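Local coordinates for histone acetyltransferase HPA2 and related acetyltransferases (Corynebacterium glutamicum ATCC 13032, PDB 2QEC), which probably transfers an acyl group other than an aminoacyl group, as GNAT-family acetyltransferases do, to an unknown acceptor, at residues T5-T10 against V65-E70; D19-A24 against L128-T133; G61-A66 against V74-W79. The protein carries 1 engineered substitution. All blocks are in the same frame, centred on the assembly; numbering follows the deposited sequence. Where two conformers were deposited one is given.

How the interactions relate
All three contacts are built on one mixed sheet. Interactions 1 and 3 are backbone pairings that share strand 61-67, which takes strand 5-8 on one side and strand 73-80 on the other. Interaction 1 lies at the outermost strand within the chain and is partly buried, with water and a guanidinium group completing its hydrogen bonds. Interaction 3 is buried and combines regular pairing with an apolar face and one that is polar at its Asn62-Asp64-Trp79 end. Interaction 2 is of another kind: helix 14-25 rests on strand 126-133 mainly through methyl groups. Strand 126-133 is the next neighbour of strand 73-80, and backbone bonds Ala132-Val76 and Tyr129-Leu78 join interaction 2 to interaction 3.

Interaction 1: residues T5-T10 against V65-E70; sequences TVLPAT and VARDSE. With EDO (1,2-ethanediol), chain C.
Strand 5-8, the first of the GNAT sheet, pairs antiparallel with strand 61-67, Thr5 facing Arg67 and Leu7 facing Val65 in hydrogen-bonded pairs around the non-hydrogen-bonded pair Val6-Ala66. The bonds are shorter and straighter at Leu7: Val65 N gives a nearly straight bond to Leu7 O (2.8 Å), and Leu7 N returns one to Val65 O (3.1 Å). They lengthen towards Thr5, where Arg67 N reaches Thr5 O at 3.2 Å and the return bond from Thr5 N to Arg67 O is weak.

Val6 CG2 meets Ala66 CB at 4.1 Å on one face of the pair. On the other, Val65 turns CG1 to Ala9 CB; CG1 stands anti to the carbonyl carbon (chi1 -70°), which leaves CG2 between N and the carbonyl carbon, 3.5 Å from Leu7 O. The same methyl lies 3.4 Å above the plane of the Arg67 guanidinium, displaced towards its rim. Arg67 is extended through chi2 and chi3, and Leu7 CD1 approaches its NH1 obliquely at 4.2 Å. NH1 donates to two waters: one also donates to Thr5 O, while the other, in the guanidinium plane, bonds Pro8 O at a distance so short that this link is less certain. The arginine thereby reaches carbonyls of strand 5-8, outermost within this chain, through water.

Arg67 NH2 forms a salt bridge with Asp13, just ahead of helix 14-25. That helix covers the Val65 and Ala9 side chains through Ile17, whereas Val6 and Ala66 pack against helix 142-154 on the opposite face of the sheet.

Interaction 2: residues D19-A24 against L128-T133; sequences DVLVEA and LYTVAT. With EDO (1,2-ethanediol), chain D; EDO (1,2-ethanediol), chain G.
Ala24 of helix 14-25 sets its CB against Ala132 CB of strand 126-133 at 3.6 Å, the closest approach in this helix-on-sheet contact. The helix crosses the strand at 87°, with 7.5 Å between the short axes, a separation that small side chains at the crossing allow. Leu21, one turn back, fills the flank. Its CG stands anti to the carbonyl carbon (chi1 -69°), and its CD2 branch comes in over the strand, 3.8 Å from Thr130 CG2 and 4.0 Å from Ala132 CB. The Leu21 and Thr130 side chains meet at a slant. Thr130 offers this methyl because its OG1 is anti to the backbone N (chi1 -159°), leaving CG2 between N and the carbonyl carbon. Val20 adds a looser touch, CG1 to Ala132 CB at 4.4 Å. Glu23 sends its carboxylate past the strand end, where OE1 accepts a hydrogen bond from Ser135 N.

Tyr129 and Thr130 both face Leu78 of strand 73-80 in a classic beta bulge, and Thr130 CB lies 4.0 Å above the Tyr129 ring towards its rim. Away from the helix, Val131 N donates a weak bond to an ethanediol (O2, 3.0 Å), and Thr133 OG1 shares a hydrogen bond with O2 of a second ethanediol at 2.9 Å. A bulge in this strand is a hallmark of GNAT enzymes, in which it splays the sheet and its backbone helps bind acetyl-CoA; the diols may therefore mark part of such a cleft.

With carbon-to-carbon contacts doing the joining, the helix is held by shape and burial of methyls rather than by directional bonds, while backbone groups of the strand bond to strand 73-80, and Val131 N and Thr133 OG1 to the diols.

Interaction 3: residues G61-A66 against V74-W79; sequences GNIDVA and VGVALW. With EDO (1,2-ethanediol), chain H.
Ile63 and Leu78 lie side by side on the tightly packed face of the hairpin formed by strands 61-67 and 73-80, CG1 of the former 3.8 Å from CD2 of the latter. Ile63 CG2, anti to its backbone N, lies beside Val76 CG2 in the modelled conformer of that valine (3.9 Å). Helix 14-25 closes over this apolar layer, with Ile17 touching Ile63 and Val76.

The other face is polar at its Asn62-Asp64-Trp79 end, where a water is held, and small and apolar towards Ala66. Trp79 and Asp64 lean across one another with indole and carboxylate planes 50° apart, and Asp64 OD2 stays 3.7 Å from Trp79 NE1. The water spans the gap, accepting from Trp79 NE1 (2.8 Å) and donating to Asp64 OD2 (2.6 Å). The other carboxylate oxygen, Asp64 OD1, makes a salt bridge to Arg153 of helix 142-154, which also makes a cation-pi interaction with Trp79; the aspartate is probably stabilised as an anion. An ethanediol hydroxyl also bonds Asp64 OD1 and Asn62 ND2, though the diol is modelled too close to the backbone for its exact place to be sure.

Between the faces, paired backbone bonds join Asn62 with Trp79 and Asp64 with Ala77, the latter pair with both N-to-O distances at 3.0 Å. Ala66 O accepts from Val74 N at 2.8 Å and weakly from Gly75 N, while Ala66 N donates to Gly75 O; two residues thus face one, a classic beta bulge. It lies near the turn of an antiparallel hairpin whose strands are second and third in the sheet, as in the GNAT fold.

Interaction 1: residues T5-T10 against V65-E70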
# COMPACT_ATOMS: atom_id res chain seq x y z
N THR A 5 11.49 29.36 -2.32
CA THR A 5 12.35 28.70 -1.40
C THR A 5 11.51 28.17 -0.22
O THR A 5 10.58 28.82 0.21
CB THR A 5 13.45 29.69 -1.08
OG1 THR A 5 14.22 29.83 -2.28
CG2 THR A 5 14.34 29.24 0.02
N VAL A 6 11.83 26.96 0.22
CA VAL A 6 11.00 26.27 1.19
C VAL A 6 11.74 26.07 2.50
O VAL A 6 12.87 25.61 2.51
CB VAL A 6 10.46 24.93 0.61
CG1 VAL A 6 9.57 24.21 1.66
CG2 VAL A 6 9.63 25.19 -0.66
N LEU A 7 11.09 26.44 3.61
CA LEU A 7 11.58 26.29 4.97
C LEU A 7 10.44 25.95 5.94
O LEU A 7 9.24 26.15 5.63
CB LEU A 7 12.24 27.56 5.49
CG LEU A 7 13.47 28.09 4.73
CD1 LEU A 7 13.79 29.50 5.15
CD2 LEU A 7 14.66 27.23 4.98
N PRO A 8 10.81 25.42 7.10
CA PRO A 8 9.79 25.24 8.13
C PRO A 8 9.17 26.57 8.54
O PRO A 8 9.85 27.62 8.52
CB PRO A 8 10.57 24.59 9.30
CG PRO A 8 11.78 23.95 8.64
CD PRO A 8 12.13 24.92 7.56
N ALA A 9 7.87 26.52 8.86
CA ALA A 9 7.14 27.68 9.35
C ALA A 9 7.58 28.01 10.75
O ALA A 9 8.03 27.15 11.49
CB ALA A 9 5.65 27.40 9.35
N THR A 10 7.38 29.27 11.13
CA THR A 10 7.52 29.69 12.50
C THR A 10 6.14 30.15 12.97
O THR A 10 5.21 30.34 12.17
CB THR A 10 8.54 30.84 12.67
OG1 THR A 10 7.98 32.01 12.12
CG2 THR A 10 9.81 30.56 11.96
N VAL A 65 6.67 26.24 4.43
CA VAL A 65 6.20 27.34 3.64
C VAL A 65 7.15 27.63 2.50
O VAL A 65 8.36 27.50 2.65
CB VAL A 65 6.05 28.68 4.45
CG1 VAL A 65 4.93 28.59 5.41
CG2 VAL A 65 7.33 29.07 5.18
N ALA A 66 6.57 28.10 1.40
CA ALA A 66 7.29 28.61 0.23
C ALA A 66 7.10 30.11 0.19
O ALA A 66 5.98 30.57 0.35
CB ALA A 66 6.68 28.01 -1.01
N ARG A 67 8.17 30.85 -0.07
CA ARG A 67 8.11 32.27 -0.16
C ARG A 67 8.60 32.66 -1.53
O ARG A 67 9.51 32.00 -2.09
CB ARG A 67 8.99 32.92 0.92
CG ARG A 67 8.50 32.65 2.38
CD ARG A 67 9.38 33.38 3.38
NE ARG A 67 8.85 33.32 4.74
CZ ARG A 67 9.16 32.39 5.64
NH1 ARG A 67 10.03 31.42 5.36
NH2 ARG A 67 8.60 32.44 6.84
N ASP A 68 8.05 33.75 -2.04
CA ASP A 68 8.51 34.30 -3.30
C ASP A 68 9.68 35.26 -3.08
O ASP A 68 10.15 35.43 -1.95
CB ASP A 68 7.34 34.89 -4.09
CG ASP A 68 6.71 36.09 -3.43
OD1 ASP A 68 7.29 36.71 -2.55
OD2 ASP A 68 5.62 36.43 -3.86
N SER A 69 10.14 35.90 -4.15
CA SER A 69 11.34 36.74 -4.09
C SER A 69 11.06 38.03 -3.35
O SER A 69 11.97 38.69 -2.92
CB SER A 69 11.87 37.03 -5.50
OG SER A 69 10.99 37.89 -6.18
N GLU A 70 9.78 38.38 -3.20
CA GLU A 70 9.37 39.53 -2.40
C GLU A 70 9.18 39.20 -0.87
O GLU A 70 8.82 40.06 -0.08
CB GLU A 70 8.10 40.12 -3.00
CG GLU A 70 8.25 40.47 -4.51
CD GLU A 70 7.69 39.38 -5.50
OE1 GLU A 70 7.73 38.13 -5.24
OE2 GLU A 70 7.21 39.79 -6.58
C1 EDO C . 5.77 24.59 12.68
O1 EDO C . 6.97 24.77 11.90
C2 EDO C . 6.12 24.13 14.09
O2 EDO C . 5.92 25.19 15.02
O HOH W 1 10.70 29.97 2.94
O HOH W 2 12.49 32.65 -2.41
O HOH W 3 10.19 30.08 7.97

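Interaction 2: residues D19-A24 against L128-T133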
# COMPACT_ATOMS: atom_id res chain seq x y z
N ASP A 19 -4.62 31.82 6.14
CA ASP A 19 -5.15 32.60 5.02
C ASP A 19 -4.94 31.89 3.71
O ASP A 19 -5.83 31.88 2.84
CB ASP A 19 -4.48 33.96 4.88
CG ASP A 19 -4.87 34.94 5.95
OD1 ASP A 19 -5.89 34.74 6.65
OD2 ASP A 19 -4.13 35.92 6.10
N VAL A 20 -3.74 31.35 3.52
CA VAL A 20 -3.41 30.61 2.27
C VAL A 20 -4.22 29.30 2.09
O VAL A 20 -4.74 29.00 1.00
CB VAL A 20 -1.88 30.33 2.16
CG1 VAL A 20 -1.58 29.48 0.98
CG2 VAL A 20 -1.11 31.68 2.00
N LEU A 21 -4.34 28.53 3.15
CA LEU A 21 -5.18 27.33 3.13
C LEU A 21 -6.64 27.63 2.78
O LEU A 21 -7.27 26.94 2.00
CB LEU A 21 -5.07 26.63 4.49
CG LEU A 21 -3.71 25.98 4.77
CD1 LEU A 21 -3.50 25.71 6.28
CD2 LEU A 21 -3.54 24.76 3.97
N VAL A 22 -7.18 28.66 3.42
CA VAL A 22 -8.57 29.05 3.21
C VAL A 22 -8.79 29.49 1.75
O VAL A 22 -9.77 29.10 1.13
CB VAL A 22 -8.98 30.17 4.18
CG1 VAL A 22 -10.35 30.75 3.81
CG2 VAL A 22 -8.97 29.65 5.63
N GLU A 23 -7.89 30.32 1.23
CA GLU A 23 -8.01 30.79 -0.14
C GLU A 23 -7.95 29.61 -1.06
O GLU A 23 -8.73 29.50 -1.97
CB GLU A 23 -6.92 31.81 -0.49
CG GLU A 23 -7.07 32.40 -1.88
CD GLU A 23 -5.82 33.09 -2.36
OE1 GLU A 23 -4.88 32.37 -2.75
OE2 GLU A 23 -5.77 34.33 -2.37
N ALA A 24 -7.03 28.68 -0.81
CA ALA A 24 -6.88 27.56 -1.69
C ALA A 24 -8.13 26.66 -1.64
O ALA A 24 -8.59 26.15 -2.65
CB ALA A 24 -5.63 26.77 -1.34
N LEU A 128 1.44 13.36 3.34
CA LEU A 128 1.21 14.70 2.83
C LEU A 128 -0.28 14.96 2.85
O LEU A 128 -1.00 14.43 2.00
CB LEU A 128 1.77 14.82 1.42
CG LEU A 128 1.48 16.19 0.79
CD1 LEU A 128 1.99 17.32 1.68
CD2 LEU A 128 2.08 16.22 -0.60
N TYR A 129 -0.71 15.76 3.82
CA TYR A 129 -2.11 16.05 4.11
C TYR A 129 -2.64 17.04 3.12
O TYR A 129 -3.68 16.82 2.46
CB TYR A 129 -2.31 16.52 5.56
CG TYR A 129 -3.62 17.23 5.87
CD1 TYR A 129 -4.86 16.65 5.57
CD2 TYR A 129 -3.64 18.48 6.45
CE1 TYR A 129 -6.07 17.34 5.86
CE2 TYR A 129 -4.82 19.13 6.73
CZ TYR A 129 -6.04 18.54 6.42
OH TYR A 129 -7.21 19.22 6.73
N THR A 130 -1.93 18.16 2.97
CA THR A 130 -2.38 19.16 2.08
C THR A 130 -1.20 19.98 1.55
O THR A 130 -0.19 20.18 2.26
CB THR A 130 -3.46 20.01 2.78
OG1 THR A 130 -4.25 20.68 1.80
CG2 THR A 130 -2.85 20.99 3.75
N VAL A 131 -1.34 20.42 0.31
CA VAL A 131 -0.44 21.38 -0.33
C VAL A 131 -1.28 22.44 -0.98
O VAL A 131 -2.20 22.16 -1.74
CB VAL A 131 0.59 20.65 -1.30
CG1 VAL A 131 -0.12 19.80 -2.30
CG2 VAL A 131 1.47 21.67 -2.04
N ALA A 132 -1.03 23.71 -0.62
CA ALA A 132 -1.81 24.79 -1.09
C ALA A 132 -0.90 25.88 -1.61
O ALA A 132 0.16 26.13 -1.02
CB ALA A 132 -2.66 25.32 0.06
N THR A 133 -1.35 26.50 -2.69
CA THR A 133 -0.65 27.58 -3.40
C THR A 133 -1.57 28.78 -3.41
O THR A 133 -2.76 28.64 -3.69
CB THR A 133 -0.40 27.17 -4.88
OG1 THR A 133 0.50 26.05 -4.90
CG2 THR A 133 0.22 28.29 -5.71
C1 EDO D . -1.81 16.51 -1.98
O1 EDO D . -2.55 15.31 -2.16
C2 EDO D . -2.36 17.29 -0.79
O2 EDO D . -3.11 18.47 -1.20
C1 EDO G . 0.45 21.78 -5.91
O1 EDO G . 0.60 20.36 -6.14
C2 EDO G . -0.95 22.19 -5.42
O2 EDO G . -0.96 23.54 -4.87

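Interaction 3: residues G61-A66 against V74-W79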
# COMPACT_ATOMS: atom_id res chain seq x y z
N GLY A 61 3.97 17.42 13.71
CA GLY A 61 4.15 17.23 12.29
C GLY A 61 5.20 18.14 11.71
O GLY A 61 6.15 18.54 12.40
N ASN A 62 5.06 18.43 10.43
CA ASN A 62 5.86 19.47 9.73
C ASN A 62 4.97 20.39 8.93
O ASN A 62 4.13 19.96 8.14
CB ASN A 62 6.90 18.84 8.78
CG ASN A 62 8.09 18.19 9.53
OD1 ASN A 62 8.02 17.05 9.90
ND2 ASN A 62 9.18 18.97 9.74
N ILE A 63 5.24 21.69 9.05
CA ILE A 63 4.62 22.73 8.26
C ILE A 63 5.72 23.42 7.48
O ILE A 63 6.65 23.97 8.07
CB ILE A 63 3.90 23.75 9.17
CG1 ILE A 63 2.91 23.04 10.10
CG2 ILE A 63 3.20 24.84 8.33
CD1 ILE A 63 2.37 23.98 11.23
N ASP A 64 5.64 23.31 6.16
CA ASP A 64 6.60 23.95 5.26
C ASP A 64 5.93 25.15 4.60
O ASP A 64 4.74 25.10 4.26
CB ASP A 64 7.06 22.97 4.19
CG ASP A 64 7.89 21.83 4.75
OD1 ASP A 64 8.47 21.96 5.86
OD2 ASP A 64 8.00 20.82 4.01
N VAL A 65 6.67 26.24 4.43
CA VAL A 65 6.20 27.34 3.64
C VAL A 65 7.15 27.63 2.50
O VAL A 65 8.36 27.50 2.65
CB VAL A 65 6.05 28.68 4.45
CG1 VAL A 65 4.93 28.59 5.41
CG2 VAL A 65 7.33 29.07 5.18
N ALA A 66 6.57 28.10 1.40
CA ALA A 66 7.29 28.61 0.23
C ALA A 66 7.10 30.11 0.19
O ALA A 66 5.98 30.57 0.35
CB ALA A 66 6.68 28.01 -1.01
N VAL A 74 3.68 32.08 -0.25
CA VAL A 74 2.86 31.80 -1.43
C VAL A 74 2.41 30.33 -1.51
O VAL A 74 1.64 29.95 -2.39
CB VAL A 74 3.60 32.18 -2.76
CG1 VAL A 74 3.68 33.67 -2.88
CG2 VAL A 74 4.98 31.55 -2.85
N GLY A 75 2.86 29.53 -0.57
CA GLY A 75 2.40 28.14 -0.49
C GLY A 75 2.71 27.55 0.86
O GLY A 75 3.58 28.04 1.59
N VAL A 76 1.97 26.50 1.17
CA VAL A 76 2.13 25.78 2.41
C VAL A 76 1.86 24.29 2.17
O VAL A 76 1.01 23.91 1.34
CB VAL A 76 1.25 26.38 3.57
CG1 VAL A 76 -0.26 26.26 3.30
CG2 VAL A 76 1.61 25.78 4.92
N ALA A 77 2.63 23.45 2.87
CA ALA A 77 2.40 22.00 2.93
C ALA A 77 2.37 21.49 4.39
O ALA A 77 3.20 21.88 5.24
CB ALA A 77 3.42 21.27 2.10
N LEU A 78 1.43 20.57 4.66
CA LEU A 78 1.24 19.98 5.99
C LEU A 78 1.51 18.50 5.87
O LEU A 78 0.90 17.85 5.04
CB LEU A 78 -0.18 20.20 6.50
CG LEU A 78 -0.60 21.71 6.58
CD1 LEU A 78 -2.04 21.82 7.04
CD2 LEU A 78 0.20 22.47 7.56
N TRP A 79 2.46 18.04 6.68
CA TRP A 79 2.94 16.66 6.70
C TRP A 79 2.82 16.06 8.11
O TRP A 79 3.10 16.73 9.13
CB TRP A 79 4.40 16.69 6.31
CG TRP A 79 4.76 17.15 4.92
CD1 TRP A 79 4.92 18.45 4.49
CD2 TRP A 79 5.10 16.32 3.81
NE1 TRP A 79 5.32 18.46 3.19
CE2 TRP A 79 5.45 17.17 2.75
CE3 TRP A 79 5.16 14.94 3.63
CZ2 TRP A 79 5.80 16.67 1.50
CZ3 TRP A 79 5.54 14.44 2.40
CH2 TRP A 79 5.87 15.32 1.35
C1 EDO H . 8.37 22.01 8.99
O1 EDO H . 9.40 21.35 8.32
C2 EDO H . 8.38 21.89 10.50
O2 EDO H . 7.20 22.51 11.00
O HOH W 4 6.66 20.51 1.84